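Local coordinates for choline binding protein PCPA (Streptococcus pneumoniae, PDB 4CP6), which belongs to the choline-binding surface proteins of the pneumococcus, carries leucine-rich repeats and is studied as a vaccine antigen, at residues 27-32 against 72-77. Numbering follows the deposited sequence.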
loop_
_atom_site.group_PDB
_atom_site.type_symbol
_atom_site.label_atom_id
_atom_site.label_comp_id
_atom_site.label_asym_id
_atom_site.label_seq_id
_atom_site.Cartn_x
_atom_site.Cartn_y
_atom_site.Cartn_z
ATOM N N LYS A 27 -5.318 11.398 -31.149
ATOM C CA LYS A 27 -5.654 12.791 -30.925
ATOM C C LYS A 27 -4.391 13.630 -30.989
ATOM O O LYS A 27 -3.408 13.283 -30.356
ATOM C CB LYS A 27 -6.392 12.942 -29.576
ATOM C CG LYS A 27 -6.836 14.353 -29.249
ATOM C CD LYS A 27 -7.668 14.374 -27.991
ATOM C CE LYS A 27 -8.042 15.782 -27.616
ATOM N NZ LYS A 27 -9.121 15.798 -26.592
ATOM N N VAL A 28 -4.388 14.694 -31.814
ATOM C CA VAL A 28 -3.241 15.559 -32.029
ATOM C C VAL A 28 -2.905 16.312 -30.756
ATOM O O VAL A 28 -3.769 16.985 -30.170
ATOM C CB VAL A 28 -3.479 16.524 -33.227
ATOM C CG1 VAL A 28 -2.277 17.443 -33.428
ATOM C CG2 VAL A 28 -3.782 15.734 -34.513
ATOM N N LEU A 29 -1.648 16.172 -30.352
ATOM C CA LEU A 29 -1.104 16.842 -29.170
ATOM C C LEU A 29 -0.375 18.118 -29.554
ATOM O O LEU A 29 -0.527 19.147 -28.882
ATOM C CB LEU A 29 -0.183 15.895 -28.387
ATOM C CG LEU A 29 -0.784 14.618 -27.846
ATOM C CD1 LEU A 29 0.302 13.772 -27.240
ATOM C CD2 LEU A 29 -1.870 14.899 -26.800
ATOM N N THR A 30 0.451 18.040 -30.605
ATOM C CA THR A 30 1.192 19.188 -31.149
ATOM C C THR A 30 1.241 19.072 -32.676
ATOM O O THR A 30 1.141 17.965 -33.239
ATOM C CB THR A 30 2.652 19.237 -30.659
ATOM O OG1 THR A 30 3.353 18.117 -31.199
ATOM C CG2 THR A 30 2.788 19.295 -29.117
ATOM N N VAL A 31 1.420 20.221 -33.348
ATOM C CA VAL A 31 1.565 20.275 -34.805
ATOM C C VAL A 31 2.241 21.584 -35.169
ATOM O O VAL A 31 1.868 22.637 -34.643
ATOM C CB VAL A 31 0.241 20.033 -35.597
ATOM C CG1 VAL A 31 -0.756 21.184 -35.432
ATOM C CG2 VAL A 31 0.521 19.759 -37.085
ATOM N N GLU A 32 3.252 21.506 -36.028
ATOM C CA GLU A 32 3.975 22.662 -36.536
ATOM C C GLU A 32 4.415 22.279 -37.939
ATOM O O GLU A 32 5.220 21.355 -38.111
ATOM C CB GLU A 32 5.185 23.026 -35.659
ATOM C CG GLU A 32 5.700 24.433 -35.943
ATOM C CD GLU A 32 6.985 24.870 -35.260
ATOM O OE1 GLU A 32 7.334 24.303 -34.197
ATOM O OE2 GLU A 32 7.626 25.813 -35.776
ATOM N N THR A 72 4.096 11.538 -34.862
ATOM C CA THR A 72 4.743 10.490 -34.076
ATOM C C THR A 72 3.806 10.206 -32.886
ATOM O O THR A 72 3.245 11.149 -32.319
ATOM C CB THR A 72 6.114 10.983 -33.604
ATOM O OG1 THR A 72 6.938 11.212 -34.766
ATOM C CG2 THR A 72 6.825 9.963 -32.735
ATOM N N VAL A 73 3.590 8.916 -32.585
ATOM C CA VAL A 73 2.730 8.503 -31.453
ATOM C C VAL A 73 3.623 8.591 -30.203
ATOM O O VAL A 73 4.550 7.766 -30.042
ATOM C CB VAL A 73 2.148 7.081 -31.641
ATOM C CG1 VAL A 73 1.229 6.711 -30.474
ATOM C CG2 VAL A 73 1.383 6.966 -32.974
ATOM N N THR A 74 3.401 9.623 -29.359
ATOM C CA THR A 74 4.263 9.858 -28.192
ATOM C C THR A 74 3.610 9.475 -26.870
ATOM O O THR A 74 4.290 9.470 -25.833
ATOM C CB THR A 74 4.682 11.332 -28.171
ATOM O OG1 THR A 74 3.509 12.136 -28.163
ATOM C CG2 THR A 74 5.541 11.729 -29.398
ATOM N N GLU A 75 2.298 9.235 -26.871
ATOM C CA GLU A 75 1.597 8.921 -25.626
ATOM C C GLU A 75 0.536 7.885 -25.810
ATOM O O GLU A 75 -0.091 7.808 -26.877
ATOM C CB GLU A 75 0.952 10.192 -25.029
ATOM C CG GLU A 75 1.944 11.331 -24.828
ATOM C CD GLU A 75 1.478 12.484 -23.974
ATOM O OE1 GLU A 75 0.410 12.356 -23.336
ATOM O OE2 GLU A 75 2.174 13.526 -23.962
ATOM N N VAL A 76 0.309 7.081 -24.762
ATOM C CA VAL A 76 -0.833 6.184 -24.689
ATOM C C VAL A 76 -1.904 6.970 -23.919
ATOM O O VAL A 76 -1.683 7.342 -22.749
ATOM C CB VAL A 76 -0.514 4.840 -24.014
ATOM C CG1 VAL A 76 -1.788 4.033 -23.801
ATOM C CG2 VAL A 76 0.497 4.045 -24.852
ATOM N N ALA A 77 -3.049 7.250 -24.574
ATOM C CA ALA A 77 -4.102 8.023 -23.931
ATOM C C ALA A 77 -4.778 7.249 -22.803
ATOM O O ALA A 77 -4.836 6.016 -22.827
ATOM C CB ALA A 77 -5.147 8.418 -24.958
#
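The carboxylate of E75 receives the CD1 methyl of L29 over one of its faces: CD1 is 3.7 Å from E75 CD, and the line joining them leans about 12° from the normal to the carboxylate plane. The distances from L29 CD1 to E75 CG and OE2, both 3.8 Å, fit this, while OE1 lies farther, at 4.2 Å. With E75 CG anti to its carbonyl carbon (chi1 -54°) and the chain extended beyond, the flat group reaches across to L29. T74 meets the same methyl through its hydroxyl, OG1 to L29 CD1 being 3.7 Å. Its CB-OG1 bond points almost straight at CD1, with a CB-OG1-CD1 angle near 164°.

The closest CA pair, L29 and T74, is 8.9 Å apart, because strand 35-40 pairs with both strands 24-32 and 69-76 of one mixed sheet. L29 and T30 form a classic beta bulge opposite T37, and the L29 side chain also touches T37 and Q39.

Only 95 Å² is buried and no hydrogen bond crosses, so this surface contact near the N-terminal end is van der Waals packing of one methyl against a carboxylate, its methylene and a hydroxyl, and may partly screen one carboxylate face from water.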